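Local coordinates for glycerol-3-phosphate dehydrogenase [NAD(+)] 1 (Saccharomyces cerevisiae, PDB 4FGW), which catalyses the NAD-dependent interconversion of dihydroxyacetone phosphate and sn-glycerol 3-phosphate, supporting the glycerol accumulation that protects yeast from hyperosmotic stress, at residues N44-E55 with N183-E191; L82-H90 with L101-P109. One frame throughout, in Å; residues are numbered along the deposited sequence.

Contact 1: N44-E55 with N183-E191; sequences NWGTTIAKVVAE and NIATEVAQE
Two first torsions bring Trp45 and Thr48 against Ala185: at -161° in Trp45 the indole is swung to the side remote from its own N, and at -54° in Thr48 the methyl CG2 goes to that side while OG1 stays beside the N. Both residues belong to the first helix of the Rossmann fold, which begins within the GxGxxG pattern of Gly41, Gly43 and Gly46. By similarity, Trp45 and Ala185 are NAD(+)-binding residues, so the contact probably joins two chain-distant parts of the dinucleotide site. The segment axes of helices 44-55 and 185-189 run nearly parallel, 26° apart.

Trp45 approaches obliquely, CE3 lying 3.6 Å from Ala185 CA and CZ2 3.3 Å from Asn183 OD1; Ile49 CD1 sits over one face of the indole. The other end of the Asn183 amide is held by the carbonyl of Glu195, and Phe227 of strand 227-232 packs on Trp45, Asn183 and Val188. Thr48 CG2 comes within 3.3 Å of Ala185 O and also touches CB of Val188. Its hydroxyl turns back into its own helix, OG1 donating to Asn44 O at 2.7 Å, which satisfies a buried polar group and holds the methyl against the partner. One turn on, Val52 CG2 meets Val188 CG1.

The far end is electrostatic, Lys51, Glu55 and Glu191 forming a salt-bridge network. Lys51 runs extended until a bend at its last torsion, placing NZ within reach of two carboxylates at once. Glu55 OE2 and Glu191 OE2 are 3.7 Å apart, and the lysine probably tempers their repulsion, while Glu55 gives its other oxygen, OE1, to Arg224 and Tyr226. NZ meets Glu55 OE2 at 2.8 Å on the syn lone pair, but Glu191 OE2, also at 2.8 Å, on the anti one.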
ATOM      1  N   ASN A  44      15.792 -17.952  14.097  1.00 60.91           N
ATOM      2  CA  ASN A  44      15.168 -16.640  14.301  1.00 58.48           C
ATOM      3  C   ASN A  44      13.667 -16.690  14.494  1.00 60.41           C
ATOM      4  O   ASN A  44      13.129 -16.470  15.549  1.00 59.60           O
ATOM      5  CB  ASN A  44      15.397 -15.833  13.032  1.00 57.14           C
ATOM      6  CG  ASN A  44      16.143 -14.591  13.274  1.00 80.77           C
ATOM      7  OD1 ASN A  44      16.679 -13.992  12.369  1.00 69.14           O
ATOM      8  ND2 ASN A  44      16.201 -14.194  14.505  1.00 80.84           N
ATOM      9  N   TRP A  45      13.018 -16.967  13.389  1.00 55.23           N
ATOM     10  CA  TRP A  45      11.579 -17.047  13.246  1.00 54.00           C
ATOM     11  C   TRP A  45      10.982 -18.230  13.991  1.00 59.14           C
ATOM     12  O   TRP A  45       9.914 -18.092  14.589  1.00 59.40           O
ATOM     13  CB  TRP A  45      11.212 -17.022  11.748  1.00 51.61           C
ATOM     14  CG  TRP A  45       9.791 -16.657  11.393  1.00 50.99           C
ATOM     15  CD1 TRP A  45       9.096 -17.096  10.304  1.00 53.50           C
ATOM     16  CD2 TRP A  45       8.929 -15.722  12.065  1.00 49.50           C
ATOM     17  NE1 TRP A  45       7.851 -16.510  10.266  1.00 51.70           N
ATOM     18  CE2 TRP A  45       7.723 -15.662  11.332  1.00 52.27           C
ATOM     19  CE3 TRP A  45       9.048 -14.944  13.230  1.00 51.02           C
ATOM     20  CZ2 TRP A  45       6.648 -14.859  11.722  1.00 50.55           C
ATOM     21  CZ3 TRP A  45       7.993 -14.126  13.601  1.00 51.33           C
ATOM     22  CH2 TRP A  45       6.816 -14.079  12.845  1.00 50.81           C
ATOM     23  N   GLY A  46      11.696 -19.353  13.986  1.00 56.83           N
ATOM     24  CA  GLY A  46      11.314 -20.584  14.668  1.00 58.17           C
ATOM     25  C   GLY A  46      11.143 -20.430  16.165  1.00 62.63           C
ATOM     26  O   GLY A  46      10.119 -20.858  16.707  1.00 62.57           O
ATOM     27  N   THR A  47      12.143 -19.814  16.842  1.00 59.94           N
ATOM     28  CA  THR A  47      12.130 -19.576  18.295  1.00 61.59           C
ATOM     29  C   THR A  47      11.049 -18.558  18.658  1.00 63.57           C
ATOM     30  O   THR A  47      10.350 -18.732  19.659  1.00 64.40           O
ATOM     31  CB  THR A  47      13.518 -19.147  18.798  1.00 68.10           C
ATOM     32  OG1 THR A  47      14.502 -20.015  18.252  1.00 66.28           O
ATOM     33  CG2 THR A  47      13.626 -19.146  20.313  1.00 69.01           C
ATOM     34  N   THR A  48      10.920 -17.502  17.835  1.00 57.93           N
ATOM     35  CA  THR A  48       9.943 -16.433  18.001  1.00 55.86           C
ATOM     36  C   THR A  48       8.516 -16.988  17.914  1.00 59.36           C
ATOM     37  O   THR A  48       7.724 -16.750  18.824  1.00 59.51           O
ATOM     38  CB  THR A  48      10.227 -15.293  17.008  1.00 60.67           C
ATOM     39  OG1 THR A  48      11.586 -14.873  17.146  1.00 59.44           O
ATOM     40  CG2 THR A  48       9.311 -14.110  17.213  1.00 57.21           C
ATOM     41  N   ILE A  49       8.206 -17.757  16.852  1.00 55.93           N
ATOM     42  CA  ILE A  49       6.880 -18.345  16.693  1.00 56.95           C
ATOM     43  C   ILE A  49       6.537 -19.349  17.798  1.00 63.62           C
ATOM     44  O   ILE A  49       5.384 -19.418  18.221  1.00 64.37           O
ATOM     45  CB  ILE A  49       6.573 -18.804  15.236  1.00 59.69           C
ATOM     46  CG1 ILE A  49       5.172 -18.349  14.787  1.00 59.22           C
ATOM     47  CG2 ILE A  49       6.768 -20.303  15.019  1.00 63.77           C
ATOM     48  CD1 ILE A  49       5.071 -16.889  14.353  1.00 57.95           C
ATOM     49  N   ALA A  50       7.562 -20.062  18.310  1.00 61.64           N
ATOM     50  CA  ALA A  50       7.453 -21.030  19.400  1.00 63.80           C
ATOM     51  C   ALA A  50       7.158 -20.332  20.734  1.00 67.15           C
ATOM     52  O   ALA A  50       6.472 -20.906  21.579  1.00 68.60           O
ATOM     53  CB  ALA A  50       8.730 -21.835  19.497  1.00 66.70           C
ATOM     54  N   LYS A  51       7.663 -19.087  20.909  1.00 61.96           N
ATOM     55  CA  LYS A  51       7.440 -18.242  22.089  1.00 62.49           C
ATOM     56  C   LYS A  51       5.976 -17.766  22.083  1.00 65.33           C
ATOM     57  O   LYS A  51       5.316 -17.808  23.125  1.00 67.52           O
ATOM     58  CB  LYS A  51       8.413 -17.045  22.080  1.00 63.34           C
ATOM     59  CG  LYS A  51       8.244 -16.061  23.238  1.00 68.71           C
ATOM     60  CD  LYS A  51       9.120 -14.832  23.051  1.00 69.10           C
ATOM     61  CE  LYS A  51       8.936 -13.799  24.134  1.00 69.76           C
ATOM     62  NZ  LYS A  51       7.740 -12.949  23.906  1.00 69.46           N
ATOM     63  N   VAL A  52       5.480 -17.338  20.897  1.00 57.80           N
ATOM     64  CA  VAL A  52       4.109 -16.881  20.628  1.00 55.92           C
ATOM     65  C   VAL A  52       3.112 -18.021  20.959  1.00 64.38           C
ATOM     66  O   VAL A  52       2.130 -17.802  21.679  1.00 65.77           O
ATOM     67  CB  VAL A  52       4.000 -16.391  19.153  1.00 55.38           C
ATOM     68  CG1 VAL A  52       2.552 -16.293  18.675  1.00 53.59           C
ATOM     69  CG2 VAL A  52       4.728 -15.062  18.958  1.00 53.40           C
ATOM     70  N   VAL A  53       3.404 -19.237  20.453  1.00 61.96           N
ATOM     71  CA  VAL A  53       2.613 -20.454  20.642  1.00 64.14           C
ATOM     72  C   VAL A  53       2.613 -20.912  22.119  1.00 72.15           C
ATOM     73  O   VAL A  53       1.538 -21.206  22.647  1.00 74.19           O
ATOM     74  CB  VAL A  53       3.034 -21.546  19.622  1.00 68.11           C
ATOM     75  CG1 VAL A  53       2.578 -22.936  20.043  1.00 71.84           C
ATOM     76  CG2 VAL A  53       2.514 -21.213  18.224  1.00 64.88           C
ATOM     77  N   ALA A  54       3.789 -20.907  22.795  1.00 70.02           N
ATOM     78  CA  ALA A  54       3.907 -21.286  24.215  1.00 74.10           C
ATOM     79  C   ALA A  54       3.126 -20.353  25.147  1.00 78.74           C
ATOM     80  O   ALA A  54       2.571 -20.813  26.150  1.00 82.49           O
ATOM     81  CB  ALA A  54       5.368 -21.364  24.638  1.00 76.13           C
ATOM     82  N   GLU A  55       3.077 -19.053  24.805  1.00 71.89           N
ATOM     83  CA  GLU A  55       2.340 -18.024  25.541  1.00 72.44           C
ATOM     84  C   GLU A  55       0.835 -18.301  25.472  1.00 77.21           C
ATOM     85  O   GLU A  55       0.140 -18.181  26.484  1.00 79.51           O
ATOM     86  CB  GLU A  55       2.639 -16.631  24.958  1.00 70.25           C
ATOM     87  CG  GLU A  55       3.928 -16.008  25.470  1.00 78.45           C
ATOM     88  CD  GLU A  55       4.430 -14.809  24.687  1.00 83.66           C
ATOM     89  OE1 GLU A  55       3.625 -14.179  23.964  1.00 66.19           O
ATOM     90  OE2 GLU A  55       5.636 -14.494  24.802  1.00 72.29           O
ATOM     91  N   ASN A 183       6.189  -8.642   9.000  1.00 42.01           N
ATOM     92  CA  ASN A 183       6.840  -8.886  10.281  1.00 43.46           C
ATOM     93  C   ASN A 183       8.261  -9.407  10.154  1.00 47.76           C
ATOM     94  O   ASN A 183       8.635  -9.940   9.119  1.00 47.66           O
ATOM     95  CB  ASN A 183       5.979  -9.803  11.198  1.00 46.75           C
ATOM     96  CG  ASN A 183       5.467 -11.056  10.552  1.00 53.24           C
ATOM     97  OD1 ASN A 183       6.219 -11.948  10.164  1.00 50.80           O
ATOM     98  ND2 ASN A 183       4.169 -11.156  10.447  1.00 42.93           N
ATOM     99  N   ILE A 184       9.051  -9.211  11.213  1.00 46.40           N
ATOM    100  CA  ILE A 184      10.454  -9.622  11.377  1.00 48.35           C
ATOM    101  C   ILE A 184      10.515 -10.332  12.743  1.00 52.70           C
ATOM    102  O   ILE A 184       9.968  -9.812  13.722  1.00 53.32           O
ATOM    103  CB  ILE A 184      11.407  -8.374  11.336  1.00 52.57           C
ATOM    104  CG1 ILE A 184      11.362  -7.668   9.979  1.00 53.42           C
ATOM    105  CG2 ILE A 184      12.834  -8.759  11.652  1.00 56.00           C
ATOM    106  CD1 ILE A 184      11.746  -6.129   9.988  1.00 68.51           C
ATOM    107  N   ALA A 185      11.176 -11.502  12.808  1.00 49.93           N
ATOM    108  CA  ALA A 185      11.343 -12.295  14.028  1.00 51.26           C
ATOM    109  C   ALA A 185      11.801 -11.459  15.227  1.00 56.16           C
ATOM    110  O   ALA A 185      11.189 -11.534  16.288  1.00 56.08           O
ATOM    111  CB  ALA A 185      12.321 -13.427  13.778  1.00 53.57           C
ATOM    112  N   THR A 186      12.843 -10.629  15.026  1.00 54.29           N
ATOM    113  CA  THR A 186      13.456  -9.724  16.007  1.00 56.03           C
ATOM    114  C   THR A 186      12.447  -8.782  16.679  1.00 57.69           C
ATOM    115  O   THR A 186      12.501  -8.604  17.892  1.00 59.26           O
ATOM    116  CB  THR A 186      14.667  -9.034  15.347  1.00 71.70           C
ATOM    117  OG1 THR A 186      15.713 -10.006  15.249  1.00 81.18           O
ATOM    118  CG2 THR A 186      15.171  -7.814  16.116  1.00 73.32           C
ATOM    119  N   GLU A 187      11.528  -8.205  15.897  1.00 51.32           N
ATOM    120  CA  GLU A 187      10.509  -7.289  16.408  1.00 50.70           C
ATOM    121  C   GLU A 187       9.388  -8.016  17.144  1.00 52.44           C
ATOM    122  O   GLU A 187       8.976  -7.549  18.208  1.00 52.86           O
ATOM    123  CB  GLU A 187       9.963  -6.378  15.297  1.00 50.16           C
ATOM    124  CG  GLU A 187      10.977  -5.357  14.812  1.00 63.44           C
ATOM    125  CD  GLU A 187      10.347  -4.125  14.201  1.00 99.58           C
ATOM    126  OE1 GLU A 187      10.390  -3.052  14.850  1.00109.75           O
ATOM    127  OE2 GLU A 187       9.779  -4.237  13.089  1.00 90.49           O
ATOM    128  N   VAL A 188       8.901  -9.154  16.587  1.00 46.67           N
ATOM    129  CA  VAL A 188       7.848  -9.976  17.209  1.00 46.26           C
ATOM    130  C   VAL A 188       8.343 -10.486  18.578  1.00 52.85           C
ATOM    131  O   VAL A 188       7.583 -10.443  19.547  1.00 53.91           O
ATOM    132  CB  VAL A 188       7.332 -11.144  16.304  1.00 47.78           C
ATOM    133  CG1 VAL A 188       6.195 -11.917  16.978  1.00 47.91           C
ATOM    134  CG2 VAL A 188       6.898 -10.652  14.932  1.00 44.88           C
ATOM    135  N   ALA A 189       9.626 -10.931  18.650  1.00 50.91           N
ATOM    136  CA  ALA A 189      10.276 -11.427  19.875  1.00 53.81           C
ATOM    137  C   ALA A 189      10.360 -10.331  20.934  1.00 57.23           C
ATOM    138  O   ALA A 189      10.038 -10.582  22.088  1.00 57.80           O
ATOM    139  CB  ALA A 189      11.667 -11.964  19.559  1.00 55.63           C
ATOM    140  N   GLN A 190      10.722  -9.100  20.517  1.00 53.90           N
ATOM    141  CA  GLN A 190      10.815  -7.915  21.372  1.00 55.80           C
ATOM    142  C   GLN A 190       9.426  -7.395  21.769  1.00 62.71           C
ATOM    143  O   GLN A 190       9.321  -6.419  22.517  1.00 64.83           O
ATOM    144  CB  GLN A 190      11.588  -6.807  20.649  1.00 55.56           C
ATOM    145  CG  GLN A 190      13.090  -6.911  20.790  1.00 60.78           C
ATOM    146  CD  GLN A 190      13.753  -5.740  20.117  1.00 69.92           C
ATOM    147  OE1 GLN A 190      14.017  -4.706  20.738  1.00 71.55           O
ATOM    148  NE2 GLN A 190      14.029  -5.873  18.829  1.00 49.94           N
ATOM    149  N   GLU A 191       8.365  -8.034  21.243  1.00 58.78           N
ATOM    150  CA  GLU A 191       6.956  -7.697  21.459  1.00 57.86           C
ATOM    151  C   GLU A 191       6.578  -6.330  20.881  1.00 59.99           C
ATOM    152  O   GLU A 191       5.686  -5.654  21.402  1.00 59.75           O
ATOM    153  CB  GLU A 191       6.513  -7.906  22.921  1.00 62.17           C
ATOM    154  CG  GLU A 191       6.660  -9.346  23.381  1.00 71.97           C
ATOM    155  CD  GLU A 191       6.181  -9.686  24.778  1.00 88.40           C
ATOM    156  OE1 GLU A 191       5.735  -8.770  25.508  1.00 76.22           O
ATOM    157  OE2 GLU A 191       6.256 -10.881  25.144  1.00 85.54           O
TER

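Contact 2: L82-H90 with L101-P109; sequences LTEIINTRH and LPDNLVANP
The imidazole of His90 lies between two unlike neighbours: Asp103 OD2 stands over one face, and the backbone N of Thr88 lies 3.8 Å above the ring centre on the opposite face. Leu105 O is at the edge, near the ring plane. The Asp103 carboxylate has its plane turned only 18° from that of the ring, but NE2 of His90 and OD2 of Asp103 are 4.2 Å apart, beyond hydrogen-bonding distance, though the nearby carboxylate would probably favour the protonated ring. The backbones also meet, Leu101 N donating to His90 O at 2.9 Å, where the two ends of the intervening loop come together.

The second flat group, the Asn87 amide, is gripped at both ends by a single residue. With chi1 at -61°, CG points opposite the carbonyl carbon and the amide faces the strand: OD1 accepts from Ala107 N at 2.8 Å (161°), and ND2 donates to Ala107 O at 3.2 Å, each acceptor met in its carbonyl plane on a lone pair. This pair of bonds fixes the amide's rotation, and a weak bond from ND2 to Glu84 OE1 adds to it. A leucine here would probably leave the N and O of Ala107 without their mates on the strand's outer edge.

Alongside, Ile86 CG2 fits between Ala107 CB (3.8 Å) and Leu101 CD1 (3.9 Å). Thr83 turns CG2 onto the Pro109 ring, 3.8 Å from its CB, while its OG1 bonds Glu74. The opposite edge of the strand pairs through Val106 with Val68 and Met70 of strand 67-71. Helix 82-86 thus packs nearly antiparallel on the strand it leads into, as expected of a beta-alpha-beta crossover at the margin of a Rossmann sheet.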
ATOM      1  N   LEU A  82      22.897 -26.679  23.216  1.00104.83           N
ATOM      2  CA  LEU A  82      21.949 -25.583  22.980  1.00 99.38           C
ATOM      3  C   LEU A  82      20.554 -25.908  23.524  1.00100.94           C
ATOM      4  O   LEU A  82      19.914 -25.030  24.109  1.00 98.60           O
ATOM      5  CB  LEU A  82      21.904 -25.205  21.481  1.00 95.32           C
ATOM      6  CG  LEU A  82      20.944 -24.080  21.035  1.00 95.14           C
ATOM      7  CD1 LEU A  82      21.244 -22.754  21.729  1.00 94.68           C
ATOM      8  CD2 LEU A  82      20.989 -23.895  19.536  1.00 95.02           C
ATOM      9  N   THR A  83      20.116 -27.178  23.375  1.00 98.00           N
ATOM     10  CA  THR A  83      18.823 -27.683  23.856  1.00 97.52           C
ATOM     11  C   THR A  83      18.659 -27.515  25.371  1.00103.63           C
ATOM     12  O   THR A  83      17.563 -27.197  25.833  1.00101.18           O
ATOM     13  CB  THR A  83      18.608 -29.146  23.437  1.00107.59           C
ATOM     14  OG1 THR A  83      19.732 -29.932  23.846  1.00112.18           O
ATOM     15  CG2 THR A  83      18.370 -29.303  21.942  1.00102.28           C
ATOM     16  N   GLU A  84      19.757 -27.707  26.130  1.00104.99           N
ATOM     17  CA  GLU A  84      19.783 -27.590  27.591  1.00108.63           C
ATOM     18  C   GLU A  84      19.938 -26.149  28.085  1.00110.85           C
ATOM     19  O   GLU A  84      19.495 -25.840  29.193  1.00112.73           O
ATOM     20  CB  GLU A  84      20.828 -28.528  28.203  1.00115.80           C
ATOM     21  CG  GLU A  84      20.609 -29.998  27.870  1.00130.68           C
ATOM     22  CD  GLU A  84      19.409 -30.671  28.509  1.00149.61           C
ATOM     23  OE1 GLU A  84      18.279 -30.501  27.993  1.00112.64           O
ATOM     24  OE2 GLU A  84      19.610 -31.413  29.500  1.00153.99           O
ATOM     25  N   ILE A  85      20.548 -25.269  27.259  1.00103.65           N
ATOM     26  CA  ILE A  85      20.704 -23.832  27.531  1.00101.62           C
ATOM     27  C   ILE A  85      19.293 -23.199  27.517  1.00100.20           C
ATOM     28  O   ILE A  85      18.975 -22.375  28.381  1.00100.03           O
ATOM     29  CB  ILE A  85      21.684 -23.167  26.502  1.00102.57           C
ATOM     30  CG1 ILE A  85      23.147 -23.620  26.759  1.00107.01           C
ATOM     31  CG2 ILE A  85      21.573 -21.624  26.500  1.00100.25           C
ATOM     32  CD1 ILE A  85      24.095 -23.538  25.535  1.00108.34           C
ATOM     33  N   ILE A  86      18.451 -23.631  26.555  1.00 92.41           N
ATOM     34  CA  ILE A  86      17.059 -23.197  26.395  1.00 88.58           C
ATOM     35  C   ILE A  86      16.184 -23.782  27.526  1.00 96.65           C
ATOM     36  O   ILE A  86      15.360 -23.060  28.083  1.00 95.36           O
ATOM     37  CB  ILE A  86      16.530 -23.509  24.955  1.00 87.05           C
ATOM     38  CG1 ILE A  86      17.253 -22.635  23.902  1.00 84.01           C
ATOM     39  CG2 ILE A  86      15.003 -23.351  24.840  1.00 84.68           C
ATOM     40  CD1 ILE A  86      17.452 -23.290  22.538  1.00 88.42           C
ATOM     41  N   ASN A  87      16.395 -25.061  27.904  1.00 98.07           N
ATOM     42  CA  ASN A  87      15.623 -25.698  28.982  1.00101.64           C
ATOM     43  C   ASN A  87      16.061 -25.253  30.398  1.00110.95           C
ATOM     44  O   ASN A  87      16.075 -26.056  31.313  1.00115.27           O
ATOM     45  CB  ASN A  87      15.598 -27.224  28.812  1.00102.29           C
ATOM     46  CG  ASN A  87      14.947 -27.701  27.528  1.00116.04           C
ATOM     47  OD1 ASN A  87      14.120 -27.018  26.908  1.00104.76           O
ATOM     48  ND2 ASN A  87      15.317 -28.893  27.092  1.00108.02           N
ATOM     49  N   THR A  88      16.315 -23.931  30.560  1.00108.50           N
ATOM     50  CA  THR A  88      16.799 -23.134  31.707  1.00112.08           C
ATOM     51  C   THR A  88      18.271 -22.728  31.456  1.00118.43           C
ATOM     52  O   THR A  88      19.079 -23.626  31.197  1.00120.50           O
ATOM     53  CB  THR A  88      16.344 -23.647  33.105  1.00121.64           C
ATOM     54  OG1 THR A  88      15.797 -22.565  33.863  1.00116.18           O
ATOM     55  CG2 THR A  88      17.454 -24.357  33.897  1.00128.95           C
ATOM     56  N   ARG A  89      18.618 -21.412  31.345  1.00113.22           N
ATOM     57  CA  ARG A  89      17.879 -20.179  31.665  1.00111.06           C
ATOM     58  C   ARG A  89      16.863 -19.587  30.655  1.00108.42           C
ATOM     59  O   ARG A  89      16.554 -18.394  30.744  1.00106.26           O
ATOM     60  CB  ARG A  89      18.861 -19.097  32.151  1.00113.50           C
ATOM     61  CG  ARG A  89      19.087 -19.107  33.654  1.00130.12           C
ATOM     62  CD  ARG A  89      18.639 -17.798  34.274  1.00140.33           C
ATOM     63  NE  ARG A  89      18.682 -17.837  35.736  1.00153.10           N
ATOM     64  CZ  ARG A  89      18.540 -16.770  36.517  1.00166.00           C
ATOM     65  NH1 ARG A  89      18.364 -15.566  35.985  1.00149.67           N
ATOM     66  NH2 ARG A  89      18.582 -16.898  37.836  1.00154.36           N
ATOM     67  N   HIS A  90      16.310 -20.413  29.746  1.00101.61           N
ATOM     68  CA  HIS A  90      15.284 -20.028  28.764  1.00 96.00           C
ATOM     69  C   HIS A  90      15.667 -18.897  27.793  1.00 95.70           C
ATOM     70  O   HIS A  90      14.998 -17.858  27.724  1.00 92.51           O
ATOM     71  CB  HIS A  90      13.903 -19.821  29.422  1.00 96.94           C
ATOM     72  CG  HIS A  90      13.452 -20.979  30.256  1.00104.44           C
ATOM     73  ND1 HIS A  90      12.740 -22.030  29.706  1.00105.42           N
ATOM     74  CD2 HIS A  90      13.634 -21.218  31.575  1.00110.57           C
ATOM     75  CE1 HIS A  90      12.511 -22.868  30.703  1.00108.71           C
ATOM     76  NE2 HIS A  90      13.023 -22.417  31.847  1.00112.59           N
ATOM     77  N   LEU A 101      12.353 -16.826  27.141  1.00 83.86           N
ATOM     78  CA  LEU A 101      11.339 -17.764  26.659  1.00 82.79           C
ATOM     79  C   LEU A 101      10.441 -18.212  27.830  1.00 90.94           C
ATOM     80  O   LEU A 101      10.946 -18.298  28.954  1.00 94.60           O
ATOM     81  CB  LEU A 101      11.988 -18.945  25.912  1.00 82.78           C
ATOM     82  CG  LEU A 101      12.882 -18.571  24.711  1.00 84.40           C
ATOM     83  CD1 LEU A 101      13.755 -19.735  24.294  1.00 85.95           C
ATOM     84  CD2 LEU A 101      12.065 -18.051  23.534  1.00 81.64           C
ATOM     85  N   PRO A 102       9.111 -18.418  27.604  1.00 86.43           N
ATOM     86  CA  PRO A 102       8.184 -18.721  28.720  1.00 89.60           C
ATOM     87  C   PRO A 102       8.616 -19.584  29.918  1.00 98.95           C
ATOM     88  O   PRO A 102       9.070 -19.037  30.931  1.00101.87           O
ATOM     89  CB  PRO A 102       6.925 -19.229  28.010  1.00 89.23           C
ATOM     90  CG  PRO A 102       6.935 -18.533  26.706  1.00 88.51           C
ATOM     91  CD  PRO A 102       8.375 -18.288  26.326  1.00 83.20           C
ATOM     92  N   ASP A 103       8.415 -20.912  29.826  1.00 96.38           N
ATOM     93  CA  ASP A 103       8.708 -21.936  30.845  1.00100.73           C
ATOM     94  C   ASP A 103       8.305 -23.268  30.229  1.00102.95           C
ATOM     95  O   ASP A 103       9.013 -24.267  30.379  1.00104.43           O
ATOM     96  CB  ASP A 103       7.875 -21.702  32.128  1.00106.34           C
ATOM     97  CG  ASP A 103       8.684 -21.524  33.398  1.00122.96           C
ATOM     98  OD1 ASP A 103       8.389 -22.222  34.389  1.00129.39           O
ATOM     99  OD2 ASP A 103       9.582 -20.655  33.415  1.00128.21           O
ATOM    100  N   ASN A 104       7.232 -23.207  29.448  1.00 96.09           N
ATOM    101  CA  ASN A 104       6.641 -24.349  28.786  1.00 95.32           C
ATOM    102  C   ASN A 104       7.131 -24.584  27.381  1.00 95.34           C
ATOM    103  O   ASN A 104       6.642 -25.450  26.680  1.00 94.86           O
ATOM    104  CB  ASN A 104       5.135 -24.184  28.755  1.00 94.55           C
ATOM    105  CG  ASN A 104       4.709 -22.760  28.526  1.00104.57           C
ATOM    106  OD1 ASN A 104       5.376 -21.830  28.931  1.00 95.29           O
ATOM    107  ND2 ASN A 104       3.588 -22.592  27.877  1.00 92.67           N
ATOM    108  N   LEU A 105       8.086 -23.781  26.966  1.00 89.18           N
ATOM    109  CA  LEU A 105       8.738 -23.947  25.672  1.00 86.27           C
ATOM    110  C   LEU A 105       9.976 -24.820  25.873  1.00 93.26           C
ATOM    111  O   LEU A 105      11.008 -24.341  26.354  1.00 94.97           O
ATOM    112  CB  LEU A 105       9.082 -22.587  25.031  1.00 82.71           C
ATOM    113  CG  LEU A 105       9.805 -22.581  23.669  1.00 84.64           C
ATOM    114  CD1 LEU A 105       9.141 -23.522  22.662  1.00 84.06           C
ATOM    115  CD2 LEU A 105       9.879 -21.172  23.104  1.00 81.93           C
ATOM    116  N   VAL A 106       9.845 -26.116  25.535  1.00 89.91           N
ATOM    117  CA  VAL A 106      10.894 -27.121  25.699  1.00 92.29           C
ATOM    118  C   VAL A 106      11.587 -27.444  24.373  1.00 93.36           C
ATOM    119  O   VAL A 106      10.925 -27.795  23.396  1.00 91.26           O
ATOM    120  CB  VAL A 106      10.369 -28.390  26.439  1.00100.07           C
ATOM    121  CG1 VAL A 106      11.419 -29.498  26.486  1.00103.01           C
ATOM    122  CG2 VAL A 106       9.902 -28.047  27.850  1.00102.71           C
ATOM    123  N   ALA A 107      12.929 -27.331  24.364  1.00 89.87           N
ATOM    124  CA  ALA A 107      13.786 -27.632  23.220  1.00 88.20           C
ATOM    125  C   ALA A 107      14.022 -29.149  23.135  1.00 94.70           C
ATOM    126  O   ALA A 107      14.256 -29.794  24.160  1.00 97.83           O
ATOM    127  CB  ALA A 107      15.111 -26.902  23.369  1.00 89.24           C
ATOM    128  N   ASN A 108      13.963 -29.697  21.919  1.00 89.36           N
ATOM    129  CA  ASN A 108      14.147 -31.127  21.695  1.00 92.10           C
ATOM    130  C   ASN A 108      15.136 -31.408  20.551  1.00 96.81           C
ATOM    131  O   ASN A 108      14.923 -30.920  19.439  1.00 93.80           O
ATOM    132  CB  ASN A 108      12.803 -31.818  21.451  1.00 89.69           C
ATOM    133  CG  ASN A 108      12.818 -33.284  21.806  1.00113.61           C
ATOM    134  OD1 ASN A 108      13.620 -34.073  21.290  1.00103.36           O
ATOM    135  ND2 ASN A 108      11.938 -33.682  22.711  1.00108.44           N
ATOM    136  N   PRO A 109      16.207 -32.201  20.788  1.00 96.71           N
ATOM    137  CA  PRO A 109      17.163 -32.465  19.700  1.00 96.73           C
ATOM    138  C   PRO A 109      16.733 -33.557  18.718  1.00102.16           C
ATOM    139  O   PRO A 109      17.304 -33.648  17.626  1.00101.55           O
ATOM    140  CB  PRO A 109      18.450 -32.835  20.439  1.00102.50           C
ATOM    141  CG  PRO A 109      17.989 -33.415  21.734  1.00110.05           C
ATOM    142  CD  PRO A 109      16.623 -32.855  22.048  1.00102.77           C
TER

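From the N terminus, strand 35-40 leads into helix 44-59, where contact 1 begins; the chain then passes through strand 67-71 to helix 82-86. Contact 2 closes a short loop of ten residues before strand 105-108, the outermost strand on its side of the sheet. Contact 1 closes much later, when residues 183-191 return after strand 175-180, so the smaller loop lies wholly within the larger and the two do not cross. Helix 44-59 belongs to both neighbourhoods: Ala54 O probably accepts a hydrogen bond from Asn104 ND2, and Ala50 packs on Leu105. Together they tie the sheet's edge crossover and the helix after strand 175-180 to helix 44-59.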